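Local structure of predicted ATPase involved in replication control, Cdc46/Mcm family (Methanopyrus kandleri AV19, 3F8T) at residues 75-78 with 79-83; 139-143 with 144-148; 248-251 with 252-256; 401-404 with 405-409; 432-435 with 436-440. The protein belongs to the MCM family of replicative helicases and probably binds ATP and single-stranded DNA. The protein carries 2 engineered substitutions. One frame throughout, in Å; residues are numbered along the deposited sequence.

Interaction 1. Residues 75-78 with 79-83; sequences RLVE and PALRE
V77 and L81 are joined by a straight backbone bond, L81 N to V77 O (2.9 Å), which carries helix 74-88 past P79, a proline with no N-H to give to R75 O. This is a proline kink inside a helix of the MCM N-terminal domain: P79 CD sits where a donor would be, 3.1 Å from R75 O. Beyond the kink the helical pattern resumes, and E78 and R82 add an i to i+4 salt bridge to it. The glutamate chain leaves with CG anti to the backbone N (chi1 -163°) and bends at chi2, which swings its carboxylate over the next turn. R82 folds back at chi3 to meet it, and P79 CA covers one face of its guanidinium. On the other flank V77 CG1 lies beside L81 CD1 at 3.7 Å, and both residues pack on I36 of helix 30-37. L81 and E78 also touch F98 of strand 96-99; E78 is buried, and its charge is probably balanced by R82. R82 NE reaches OE2 of E78 on its syn side at 2.9 Å, whereas the bond from R82 NH1 to E78 OE1, 2.7 Å long, is bent and weak.

Interaction 2. Residues 139-143 with 144-148; sequences VDTGS and ELVAV
V139 and V146 exchange two backbone hydrogen bonds, N to O in each direction at 2.8 Å, and form the hydrogen-bonded pair of a beta hairpin. The next pair, D140 and L145, is non-hydrogen-bonded; there L145 CD2 lies 3.5 Å from D140 CB. T141 N then reaches E144 O at 3.0 Å and closes the turn. Further out, T141 holds OG1 between its backbone N and carbonyl carbon (chi1 60°), alongside the E144 chain. A water is gripped there by both residues, 2.6 Å from T141 OG1, to which it is the acceptor, and 2.6 Å from E144 OE2, to which it donates; the same carboxylate oxygen takes the backbone N of I111. D140 braces the turn: its OD1 accepts from G142 N at 2.9 Å from above the carboxylate plane, an Asx turn. An alanine in place of D140 would remove that acceptor and is likely to leave G142 N without its mate and the turn freer to shift. Within the OB-fold domain, V139 and V146 point together onto I121 of strand 118-130. V148 and V139 also meet I163 of strand 160-168, and A147 bonds through its backbone to L172 of strand 171-174.

Interaction 3. Residues 248-251 with 252-256; sequences PVVC and SEILH
C251 and L255 stand one turn apart on the buried flank of helix 248-261, where L255 N bonds to C251 O at 3.0 Å in an almost straight line (175°). L255 turns its chain back at chi2, which lays CD1 against the same oxygen at 3.3 Å, and the side chain packs against L343, A345, A305 and L244 of the parallel sheet beneath. C251 joins it on A345. I254 extends this packed side: its CG1 comes within 3.3 Å of V250 O, and its side chain meets L244. The opposite flank is looser. V249 and E253 are exposed and linked through the backbone, E253 N to V249 O at 3.1 Å. The methyls V250 CG2 and I254 CD1 are still 4.4 Å apart, a light touch at the margin. S252 bridges the two regimes. Its N bonds to P248 O at 2.9 Å, and OG, anti to its own carbonyl carbon (chi1 -65°), lies 3.1 Å from the same oxygen while it hydrogen-bonds to D307 at the end of strand 303-307. A helix that starts straight after strand 242-245 and reaches an aspartate ending strand 303-307, one strand removed in the sheet, matches the layout of the P-loop and Walker B region in the AAA+ fold, although 248-256 lacks the lysine of a classic Walker A motif.

Interaction 4. Residues 401-404 with 405-409; sequences RYLL and YAIRE
The ring of Y405, whose CB rests 3.3 Å from R401 O, carries E409 CG over one face, near the rim, and meets the ring of F196 with the planes inclined at about 45°. E409 also places its CD over one face of the R408 guanidinium, and its OE2 forms a salt bridge with R408 NH1 at 2.7 Å. These groups decorate the last turns of helix 396-409 in the AAA-lid region, where i to i+4 contacts repeat along a regular alpha-helix. A406 N bonds to Y402 O at 2.8 Å, and I407 N to L403 O at 2.9 Å. On the apolar side L403, with CG anti to the backbone N (chi1 173°), swings forward, and its CD1 meets CD1 of I407 at 3.8 Å as the two chains cross at a slant. I407 also lays CG1 3.3 Å from L403 O and packs on I183. An alanine in place of I407 would remove everything beyond CB, CG1 and CD1 among it, and is likely to open a gap beside L403 and I183 in this buried region. The polar ends are held by other parts of the chain: R401 pairs with E192, and Y402 OH bonds to M465 O. One backbone bond is longer than its neighbours: R408 N stands 3.3 Å from L404 O, at 156°.

Interaction 5. Residues 432-435 with 436-440; sequences EEVE and ERLGM
R437 N donates to E433 O at 2.8 Å and 172°, a short and straight bond in the last turns of helix 417-439, part of the AAA-lid region. The same two residues are joined again through solvent. Their side chains run alongside each other, yet E433 OE2 and R437 NH1 stay 5.0 Å apart, and a water spans the interval: it donates to E433 OE2 at 2.9 Å and accepts from R437 NH1 at 3.1 Å, lying in the guanidinium plane at its edge. R437 bends at chi3 (53°) to bring the group there, and its side chain also touches L442 and T444. One position earlier, E432 and E436 present two carboxylates side by side, with E432 OE2 only 2.9 Å from E436 OE1, two acceptors of like charge facing each other. On a different side of the helix V434 CG1 packs on L438 CD1 at 3.8 Å, and V434 goes on to V447 and T444, which follow the helix. The chemistry is that of a surface helix: the E433–R437 attraction is probably screened by the bridging water, while the crowded E432–E436 pair would be expected to raise the proton affinity of one acid or to draw a cation or solvent between them.

How the interactions relate
The five contacts are local turns strung along an elongated chain, without touching one another. Interactions 1 and 5 mark the extremes, their centres about 78 Å apart on opposite sides of the chain's centre. Interactions 2, 3 and 4 gather nearer the middle: each pair has centres about 25 to 28 Å apart, and the nearest atoms of 3 and 4 come within about 12 Å. They sample the N-terminal domain, the OB fold, the P-loop domain and the AAA-lid region, the last twice, by 4 and 5, about 42 Å apart. Interaction 3 lies where relatives probably bind nucleotide, although 248-256 has no Walker A lysine; the others are local contacts within their own domains.

Interaction 1. Residues 75-78 with 79-83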
loop_
_atom_site.group_PDB
_atom_site.type_symbol
_atom_site.label_atom_id
_atom_site.label_comp_id
_atom_site.label_asym_id
_atom_site.label_seq_id
_atom_site.Cartn_x
_atom_site.Cartn_y
_atom_site.Cartn_z
ATOM N N ARG A 75 14.465 5.213 -28.606
ATOM C CA ARG A 75 13.959 6.459 -29.194
ATOM C C ARG A 75 14.135 6.453 -30.725
ATOM O O ARG A 75 13.374 7.095 -31.449
ATOM C CB ARG A 75 14.609 7.683 -28.515
ATOM C CG ARG A 75 16.132 7.844 -28.746
ATOM C CD ARG A 75 16.370 8.943 -29.769
ATOM N NE ARG A 75 17.781 9.241 -30.023
ATOM C CZ ARG A 75 18.188 10.125 -30.933
ATOM N NH1 ARG A 75 17.284 10.791 -31.653
ATOM N NH2 ARG A 75 19.488 10.347 -31.125
ATOM N N LEU A 76 15.132 5.705 -31.193
ATOM C CA LEU A 76 15.383 5.489 -32.633
ATOM C C LEU A 76 14.564 4.353 -33.231
ATOM O O LEU A 76 14.068 4.463 -34.352
ATOM C CB LEU A 76 16.864 5.167 -32.882
ATOM C CG LEU A 76 17.921 6.189 -32.479
ATOM C CD1 LEU A 76 19.298 5.646 -32.827
ATOM C CD2 LEU A 76 17.663 7.515 -33.183
ATOM N N VAL A 77 14.443 3.261 -32.474
ATOM C CA VAL A 77 13.783 2.036 -32.954
ATOM C C VAL A 77 12.271 2.180 -33.032
ATOM O O VAL A 77 11.656 1.834 -34.039
ATOM C CB VAL A 77 14.180 0.827 -32.093
ATOM C CG1 VAL A 77 13.396 -0.452 -32.502
ATOM C CG2 VAL A 77 15.684 0.618 -32.187
ATOM N N GLU A 78 11.671 2.710 -31.974
ATOM C CA GLU A 78 10.219 2.833 -31.929
ATOM C C GLU A 78 9.593 3.560 -33.151
ATOM O O GLU A 78 8.645 3.050 -33.724
ATOM C CB GLU A 78 9.779 3.438 -30.585
ATOM C CG GLU A 78 8.308 3.238 -30.251
ATOM C CD GLU A 78 7.449 4.379 -30.743
ATOM O OE1 GLU A 78 8.013 5.345 -31.299
ATOM O OE2 GLU A 78 6.208 4.313 -30.579
ATOM N N PRO A 79 10.082 4.774 -33.526
ATOM C CA PRO A 79 9.494 5.381 -34.741
ATOM C C PRO A 79 9.773 4.613 -36.037
ATOM O O PRO A 79 8.958 4.673 -36.977
ATOM C CB PRO A 79 10.130 6.780 -34.790
ATOM C CG PRO A 79 11.346 6.677 -33.990
ATOM C CD PRO A 79 11.058 5.676 -32.898
ATOM N N ALA A 80 10.902 3.903 -36.098
ATOM C CA ALA A 80 11.203 3.051 -37.269
ATOM C C ALA A 80 10.152 1.959 -37.405
ATOM O O ALA A 80 9.627 1.709 -38.492
ATOM C CB ALA A 80 12.583 2.430 -37.143
ATOM N N LEU A 81 9.852 1.308 -36.284
ATOM C CA LEU A 81 8.820 0.279 -36.237
ATOM C C LEU A 81 7.450 0.854 -36.574
ATOM O O LEU A 81 6.725 0.278 -37.367
ATOM C CB LEU A 81 8.831 -0.435 -34.876
ATOM C CG LEU A 81 10.141 -1.160 -34.540
ATOM C CD1 LEU A 81 10.045 -1.919 -33.218
ATOM C CD2 LEU A 81 10.559 -2.110 -35.683
ATOM N N ARG A 82 7.102 2.006 -35.999
ATOM C CA ARG A 82 5.846 2.668 -36.371
ATOM C C ARG A 82 5.753 2.897 -37.888
ATOM O O ARG A 82 4.698 2.672 -38.501
ATOM C CB ARG A 82 5.666 3.986 -35.610
ATOM C CG ARG A 82 5.121 3.805 -34.186
ATOM C CD ARG A 82 4.563 5.103 -33.600
ATOM N NE ARG A 82 5.599 5.857 -32.899
ATOM C CZ ARG A 82 6.254 6.902 -33.403
ATOM N NH1 ARG A 82 7.190 7.515 -32.679
ATOM N NH2 ARG A 82 5.969 7.350 -34.623
ATOM N N GLU A 83 6.865 3.327 -38.487
ATOM C CA GLU A 83 6.934 3.550 -39.936
ATOM C C GLU A 83 6.701 2.257 -40.732
ATOM O O GLU A 83 5.923 2.242 -41.685
ATOM C CB GLU A 83 8.260 4.239 -40.316
ATOM C CG GLU A 83 8.472 4.490 -41.808
ATOM C CD GLU A 83 7.333 5.262 -42.471
ATOM O OE1 GLU A 83 6.659 6.082 -41.800
ATOM O OE2 GLU A 83 7.117 5.045 -43.678
#

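Interaction 2. Residues 139-143 with 144-148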
loop_
_atom_site.group_PDB
_atom_site.type_symbol
_atom_site.label_atom_id
_atom_site.label_comp_id
_atom_site.label_asym_id
_atom_site.label_seq_id
_atom_site.Cartn_x
_atom_site.Cartn_y
_atom_site.Cartn_z
ATOM N N VAL A 139 5.177 10.057 -10.486
ATOM C CA VAL A 139 5.287 8.773 -9.784
ATOM C C VAL A 139 6.483 8.724 -8.818
ATOM O O VAL A 139 7.636 8.940 -9.220
ATOM C CB VAL A 139 5.384 7.580 -10.802
ATOM C CG1 VAL A 139 5.512 6.269 -10.087
ATOM C CG2 VAL A 139 4.170 7.552 -11.741
ATOM N N ASP A 140 6.206 8.396 -7.558
ATOM C CA ASP A 140 7.252 8.186 -6.547
ATOM C C ASP A 140 7.795 6.768 -6.706
ATOM O O ASP A 140 7.119 5.791 -6.364
ATOM C CB ASP A 140 6.677 8.410 -5.137
ATOM C CG ASP A 140 7.682 8.106 -4.009
ATOM O OD1 ASP A 140 8.896 7.905 -4.257
ATOM O OD2 ASP A 140 7.222 8.053 -2.851
ATOM N N THR A 141 9.011 6.656 -7.239
ATOM C CA THR A 141 9.628 5.338 -7.452
ATOM C C THR A 141 10.493 4.885 -6.261
ATOM O O THR A 141 11.188 3.874 -6.330
ATOM C CB THR A 141 10.469 5.291 -8.746
ATOM O OG1 THR A 141 11.510 6.262 -8.668
ATOM C CG2 THR A 141 9.619 5.589 -9.967
ATOM N N GLY A 142 10.433 5.627 -5.165
ATOM C CA GLY A 142 11.195 5.262 -3.968
ATOM C C GLY A 142 12.251 6.300 -3.653
ATOM O O GLY A 142 12.247 6.868 -2.562
ATOM N N SER A 143 13.155 6.560 -4.597
ATOM C CA SER A 143 14.209 7.560 -4.369
ATOM C C SER A 143 13.979 8.881 -5.085
ATOM O O SER A 143 14.614 9.882 -4.747
ATOM C CB SER A 143 15.594 7.010 -4.735
ATOM O OG SER A 143 15.749 5.683 -4.272
ATOM N N GLU A 144 13.072 8.901 -6.064
ATOM C CA GLU A 144 12.817 10.110 -6.832
ATOM C C GLU A 144 11.365 10.195 -7.280
ATOM O O GLU A 144 10.641 9.202 -7.254
ATOM C CB GLU A 144 13.745 10.180 -8.053
ATOM C CG GLU A 144 13.443 9.152 -9.146
ATOM C CD GLU A 144 14.343 9.286 -10.359
ATOM O OE1 GLU A 144 15.241 10.162 -10.360
ATOM O OE2 GLU A 144 14.164 8.499 -11.314
ATOM N N LEU A 145 10.960 11.381 -7.713
ATOM C CA LEU A 145 9.647 11.572 -8.310
ATOM C C LEU A 145 9.825 11.700 -9.821
ATOM O O LEU A 145 10.665 12.478 -10.290
ATOM C CB LEU A 145 8.974 12.809 -7.730
ATOM C CG LEU A 145 8.814 12.838 -6.210
ATOM C CD1 LEU A 145 8.218 14.183 -5.775
ATOM C CD2 LEU A 145 7.969 11.664 -5.713
ATOM N N VAL A 146 9.051 10.925 -10.577
ATOM C CA VAL A 146 9.239 10.805 -12.025
ATOM C C VAL A 146 8.043 11.391 -12.762
ATOM O O VAL A 146 6.908 11.021 -12.483
ATOM C CB VAL A 146 9.434 9.319 -12.429
ATOM C CG1 VAL A 146 9.494 9.159 -13.955
ATOM C CG2 VAL A 146 10.692 8.758 -11.771
ATOM N N ALA A 147 8.293 12.316 -13.690
ATOM C CA ALA A 147 7.205 12.870 -14.497
ATOM C C ALA A 147 6.894 11.906 -15.629
ATOM O O ALA A 147 7.820 11.351 -16.235
ATOM C CB ALA A 147 7.592 14.263 -15.062
ATOM N N VAL A 148 5.602 11.728 -15.921
ATOM C CA VAL A 148 5.122 10.777 -16.936
ATOM C C VAL A 148 4.085 11.418 -17.853
ATOM O O VAL A 148 3.090 11.982 -17.372
ATOM C CB VAL A 148 4.488 9.491 -16.285
ATOM C CG1 VAL A 148 4.149 8.463 -17.352
ATOM C CG2 VAL A 148 5.421 8.861 -15.226
HETATM O O HOH W 1 12.655 6.352 -10.963
#

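Interaction 3. Residues 248-251 with 252-256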
loop_
_atom_site.group_PDB
_atom_site.type_symbol
_atom_site.label_atom_id
_atom_site.label_comp_id
_atom_site.label_asym_id
_atom_site.label_seq_id
_atom_site.Cartn_x
_atom_site.Cartn_y
_atom_site.Cartn_z
ATOM N N PRO A 248 4.788 12.417 24.326
ATOM C CA PRO A 248 5.118 12.687 22.914
ATOM C C PRO A 248 6.336 11.962 22.358
ATOM O O PRO A 248 6.255 11.329 21.308
ATOM C CB PRO A 248 5.373 14.203 22.894
ATOM C CG PRO A 248 4.558 14.730 23.994
ATOM C CD PRO A 248 4.615 13.676 25.081
ATOM N N VAL A 249 7.461 12.077 23.057
ATOM C CA VAL A 249 8.739 11.545 22.607
ATOM C C VAL A 249 8.672 10.034 22.336
ATOM O O VAL A 249 9.085 9.554 21.273
ATOM C CB VAL A 249 9.842 11.829 23.671
ATOM C CG1 VAL A 249 9.457 11.190 25.036
ATOM C CG2 VAL A 249 11.211 11.338 23.175
ATOM N N VAL A 250 8.150 9.291 23.296
ATOM C CA VAL A 250 8.141 7.843 23.171
ATOM C C VAL A 250 7.128 7.386 22.095
ATOM O O VAL A 250 7.409 6.466 21.328
ATOM C CB VAL A 250 7.982 7.148 24.528
ATOM C CG1 VAL A 250 6.566 7.272 25.062
ATOM C CG2 VAL A 250 8.428 5.673 24.423
ATOM N N CYS A 251 5.980 8.055 22.027
ATOM C CA CYS A 251 4.962 7.724 21.009
ATOM C C CYS A 251 5.479 8.025 19.599
ATOM O O CYS A 251 5.272 7.226 18.674
ATOM C CB CYS A 251 3.651 8.464 21.283
ATOM S SG CYS A 251 2.760 7.941 22.750
ATOM N N SER A 252 6.189 9.147 19.433
ATOM C CA SER A 252 6.753 9.484 18.125
ATOM C C SER A 252 7.806 8.473 17.684
ATOM O O SER A 252 7.853 8.096 16.523
ATOM C CB SER A 252 7.351 10.894 18.093
ATOM O OG SER A 252 6.340 11.868 18.276
ATOM N N GLU A 253 8.663 8.061 18.614
ATOM C CA GLU A 253 9.685 7.064 18.305
ATOM C C GLU A 253 9.018 5.772 17.824
ATOM O O GLU A 253 9.484 5.172 16.872
ATOM C CB GLU A 253 10.558 6.789 19.533
ATOM C CG GLU A 253 11.750 5.866 19.263
ATOM C CD GLU A 253 11.383 4.394 19.202
ATOM O OE1 GLU A 253 10.354 3.998 19.795
ATOM O OE2 GLU A 253 12.129 3.622 18.554
ATOM N N ILE A 254 7.949 5.354 18.492
ATOM C CA ILE A 254 7.222 4.134 18.103
ATOM C C ILE A 254 6.651 4.260 16.659
ATOM O O ILE A 254 6.929 3.421 15.797
ATOM C CB ILE A 254 6.162 3.745 19.144
ATOM C CG1 ILE A 254 6.865 3.296 20.439
ATOM C CG2 ILE A 254 5.286 2.574 18.636
ATOM C CD1 ILE A 254 5.977 3.250 21.667
ATOM N N LEU A 255 5.902 5.331 16.400
ATOM C CA LEU A 255 5.318 5.548 15.061
ATOM C C LEU A 255 6.387 5.551 13.971
ATOM O O LEU A 255 6.233 4.893 12.937
ATOM C CB LEU A 255 4.516 6.867 15.034
ATOM C CG LEU A 255 3.036 6.833 15.418
ATOM C CD1 LEU A 255 2.804 6.244 16.797
ATOM C CD2 LEU A 255 2.412 8.242 15.330
ATOM N N HIS A 256 7.476 6.288 14.203
ATOM C CA HIS A 256 8.578 6.351 13.237
ATOM C C HIS A 256 9.239 4.987 13.052
ATOM O O HIS A 256 9.575 4.598 11.931
ATOM C CB HIS A 256 9.633 7.368 13.678
ATOM C CG HIS A 256 9.271 8.792 13.381
ATOM N ND1 HIS A 256 9.051 9.252 12.100
ATOM C CD2 HIS A 256 9.134 9.864 14.194
ATOM C CE1 HIS A 256 8.763 10.541 12.140
ATOM N NE2 HIS A 256 8.816 10.938 13.398
#

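Interaction 4. Residues 401-404 with 405-409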
loop_
_atom_site.group_PDB
_atom_site.type_symbol
_atom_site.label_atom_id
_atom_site.label_comp_id
_atom_site.label_asym_id
_atom_site.label_seq_id
_atom_site.Cartn_x
_atom_site.Cartn_y
_atom_site.Cartn_z
ATOM N N ARG A 401 9.904 -8.650 5.228
ATOM C CA ARG A 401 9.612 -9.546 4.097
ATOM C C ARG A 401 8.592 -10.639 4.451
ATOM O O ARG A 401 7.735 -10.967 3.627
ATOM C CB ARG A 401 10.900 -10.150 3.530
ATOM C CG ARG A 401 11.691 -9.162 2.701
ATOM C CD ARG A 401 13.047 -9.744 2.344
ATOM N NE ARG A 401 12.917 -10.830 1.385
ATOM C CZ ARG A 401 12.797 -10.667 0.071
ATOM N NH1 ARG A 401 12.792 -9.449 -0.470
ATOM N NH2 ARG A 401 12.692 -11.737 -0.703
ATOM N N TYR A 402 8.673 -11.181 5.664
ATOM C CA TYR A 402 7.677 -12.139 6.157
ATOM C C TYR A 402 6.290 -11.505 6.180
ATOM O O TYR A 402 5.325 -12.134 5.774
ATOM C CB TYR A 402 8.034 -12.571 7.577
ATOM C CG TYR A 402 7.116 -13.578 8.241
ATOM C CD1 TYR A 402 7.304 -14.937 8.045
ATOM C CD2 TYR A 402 6.118 -13.174 9.129
ATOM C CE1 TYR A 402 6.500 -15.872 8.665
ATOM C CE2 TYR A 402 5.305 -14.098 9.771
ATOM C CZ TYR A 402 5.500 -15.451 9.537
ATOM O OH TYR A 402 4.730 -16.388 10.180
ATOM N N LEU A 403 6.203 -10.267 6.669
ATOM C CA LEU A 403 4.917 -9.559 6.720
ATOM C C LEU A 403 4.339 -9.396 5.325
ATOM O O LEU A 403 3.179 -9.726 5.074
ATOM C CB LEU A 403 5.083 -8.187 7.368
ATOM C CG LEU A 403 3.887 -7.221 7.369
ATOM C CD1 LEU A 403 2.667 -7.803 8.100
ATOM C CD2 LEU A 403 4.324 -5.909 8.016
ATOM N N LEU A 404 5.162 -8.897 4.414
ATOM C CA LEU A 404 4.753 -8.698 3.024
ATOM C C LEU A 404 4.219 -9.988 2.420
ATOM O O LEU A 404 3.192 -9.998 1.692
ATOM C CB LEU A 404 5.950 -8.202 2.202
ATOM C CG LEU A 404 6.322 -6.723 2.328
ATOM C CD1 LEU A 404 7.619 -6.455 1.583
ATOM C CD2 LEU A 404 5.216 -5.829 1.777
ATOM N N TYR A 405 4.955 -11.060 2.680
ATOM C CA TYR A 405 4.587 -12.387 2.226
ATOM C C TYR A 405 3.229 -12.808 2.815
ATOM O O TYR A 405 2.292 -13.198 2.080
ATOM C CB TYR A 405 5.694 -13.373 2.605
ATOM C CG TYR A 405 5.459 -14.774 2.105
ATOM C CD1 TYR A 405 5.647 -15.100 0.762
ATOM C CD2 TYR A 405 5.054 -15.778 2.976
ATOM C CE1 TYR A 405 5.422 -16.402 0.308
ATOM C CE2 TYR A 405 4.830 -17.068 2.535
ATOM C CZ TYR A 405 5.022 -17.369 1.211
ATOM O OH TYR A 405 4.793 -18.646 0.785
ATOM N N ALA A 406 3.113 -12.704 4.135
ATOM C CA ALA A 406 1.905 -13.128 4.852
ATOM C C ALA A 406 0.643 -12.410 4.350
ATOM O O ALA A 406 -0.404 -13.043 4.169
ATOM C CB ALA A 406 2.089 -12.897 6.376
ATOM N N ILE A 407 0.755 -11.098 4.129
ATOM C CA ILE A 407 -0.376 -10.263 3.665
ATOM C C ILE A 407 -0.854 -10.704 2.290
ATOM O O ILE A 407 -2.066 -10.804 2.045
ATOM C CB ILE A 407 -0.008 -8.740 3.588
ATOM C CG1 ILE A 407 0.226 -8.148 4.978
ATOM C CG2 ILE A 407 -1.139 -7.906 2.841
ATOM C CD1 ILE A 407 0.849 -6.721 4.913
ATOM N N ARG A 408 0.093 -10.933 1.386
ATOM C CA ARG A 408 -0.238 -11.273 0.001
ATOM C C ARG A 408 -0.777 -12.705 -0.073
ATOM O O ARG A 408 -1.698 -12.996 -0.843
ATOM C CB ARG A 408 0.995 -11.141 -0.909
ATOM C CG ARG A 408 0.675 -11.391 -2.416
ATOM C CD ARG A 408 1.926 -11.235 -3.290
ATOM N NE ARG A 408 2.984 -12.128 -2.816
ATOM C CZ ARG A 408 3.219 -13.351 -3.285
ATOM N NH1 ARG A 408 2.494 -13.842 -4.294
ATOM N NH2 ARG A 408 4.193 -14.079 -2.752
ATOM N N GLU A 409 -0.205 -13.592 0.735
ATOM C CA GLU A 409 -0.539 -15.006 0.657
ATOM C C GLU A 409 -1.758 -15.385 1.475
ATOM O O GLU A 409 -2.399 -16.392 1.186
ATOM C CB GLU A 409 0.640 -15.894 1.071
ATOM C CG GLU A 409 1.811 -15.894 0.087
ATOM C CD GLU A 409 1.383 -16.216 -1.345
ATOM O OE1 GLU A 409 0.643 -17.193 -1.563
ATOM O OE2 GLU A 409 1.782 -15.474 -2.250
#

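Interaction 5. Residues 432-435 with 436-440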
loop_
_atom_site.group_PDB
_atom_site.type_symbol
_atom_site.label_atom_id
_atom_site.label_comp_id
_atom_site.label_asym_id
_atom_site.label_seq_id
_atom_site.Cartn_x
_atom_site.Cartn_y
_atom_site.Cartn_z
ATOM N N GLU A 432 -22.617 -9.710 29.473
ATOM C CA GLU A 432 -23.233 -10.060 30.757
ATOM C C GLU A 432 -22.453 -9.438 31.917
ATOM O O GLU A 432 -23.043 -8.906 32.867
ATOM C CB GLU A 432 -23.293 -11.591 30.915
ATOM C CG GLU A 432 -23.899 -12.087 32.238
ATOM C CD GLU A 432 -22.887 -12.139 33.371
ATOM O OE1 GLU A 432 -21.796 -12.733 33.178
ATOM O OE2 GLU A 432 -23.179 -11.582 34.455
ATOM N N GLU A 433 -21.127 -9.519 31.844
ATOM C CA GLU A 433 -20.284 -8.932 32.877
ATOM C C GLU A 433 -20.432 -7.410 32.970
ATOM O O GLU A 433 -20.472 -6.865 34.068
ATOM C CB GLU A 433 -18.821 -9.307 32.679
ATOM C CG GLU A 433 -17.959 -8.895 33.859
ATOM C CD GLU A 433 -16.484 -9.106 33.621
ATOM O OE1 GLU A 433 -16.121 -9.692 32.573
ATOM O OE2 GLU A 433 -15.690 -8.680 34.488
ATOM N N VAL A 434 -20.505 -6.731 31.822
ATOM C CA VAL A 434 -20.702 -5.283 31.794
ATOM C C VAL A 434 -22.046 -4.920 32.448
ATOM O O VAL A 434 -22.114 -4.012 33.286
ATOM C CB VAL A 434 -20.626 -4.715 30.340
ATOM C CG1 VAL A 434 -21.120 -3.267 30.282
ATOM C CG2 VAL A 434 -19.198 -4.799 29.807
ATOM N N GLU A 435 -23.101 -5.637 32.066
ATOM C CA GLU A 435 -24.423 -5.426 32.661
ATOM C C GLU A 435 -24.384 -5.595 34.163
ATOM O O GLU A 435 -24.871 -4.741 34.908
ATOM C CB GLU A 435 -25.476 -6.329 32.022
ATOM C CG GLU A 435 -25.991 -5.759 30.713
ATOM C CD GLU A 435 -26.050 -4.228 30.744
ATOM O OE1 GLU A 435 -26.992 -3.674 31.363
ATOM O OE2 GLU A 435 -25.144 -3.581 30.158
ATOM N N GLU A 436 -23.750 -6.674 34.599
ATOM C CA GLU A 436 -23.609 -6.941 36.014
ATOM C C GLU A 436 -22.839 -5.832 36.731
ATOM O O GLU A 436 -23.313 -5.308 37.747
ATOM C CB GLU A 436 -22.971 -8.308 36.249
ATOM C CG GLU A 436 -23.835 -9.185 37.134
ATOM C CD GLU A 436 -23.053 -10.253 37.863
ATOM O OE1 GLU A 436 -22.341 -11.034 37.191
ATOM O OE2 GLU A 436 -23.162 -10.312 39.110
ATOM N N ARG A 437 -21.672 -5.464 36.203
ATOM C CA ARG A 437 -20.882 -4.359 36.759
ATOM C C ARG A 437 -21.625 -3.024 36.812
ATOM O O ARG A 437 -21.508 -2.277 37.785
ATOM C CB ARG A 437 -19.569 -4.187 36.002
ATOM C CG ARG A 437 -18.575 -5.335 36.188
ATOM C CD ARG A 437 -17.298 -5.095 35.384
ATOM N NE ARG A 437 -16.701 -3.795 35.675
ATOM C CZ ARG A 437 -15.746 -3.573 36.574
ATOM N NH1 ARG A 437 -15.242 -4.570 37.303
ATOM N NH2 ARG A 437 -15.293 -2.342 36.743
ATOM N N LEU A 438 -22.386 -2.714 35.768
ATOM C CA LEU A 438 -23.187 -1.495 35.788
ATOM C C LEU A 438 -24.261 -1.613 36.878
ATOM O O LEU A 438 -24.512 -0.661 37.609
ATOM C CB LEU A 438 -23.802 -1.208 34.412
ATOM C CG LEU A 438 -22.807 -0.797 33.310
ATOM C CD1 LEU A 438 -23.474 -0.740 31.946
ATOM C CD2 LEU A 438 -22.082 0.520 33.605
ATOM N N GLY A 439 -24.861 -2.794 37.000
ATOM C CA GLY A 439 -25.824 -3.062 38.075
ATOM C C GLY A 439 -25.262 -2.842 39.472
ATOM O O GLY A 439 -25.996 -2.444 40.376
ATOM N N MET A 440 -23.956 -3.073 39.632
ATOM C CA MET A 440 -23.245 -2.881 40.900
ATOM C C MET A 440 -22.816 -1.424 41.127
ATOM O O MET A 440 -22.347 -1.063 42.212
ATOM C CB MET A 440 -22.006 -3.799 40.973
ATOM C CG MET A 440 -22.280 -5.298 40.778
ATOM S SD MET A 440 -20.814 -6.271 40.306
ATOM C CE MET A 440 -21.541 -7.549 39.316
HETATM O O HOH W 2 -16.038 -7.533 37.124
#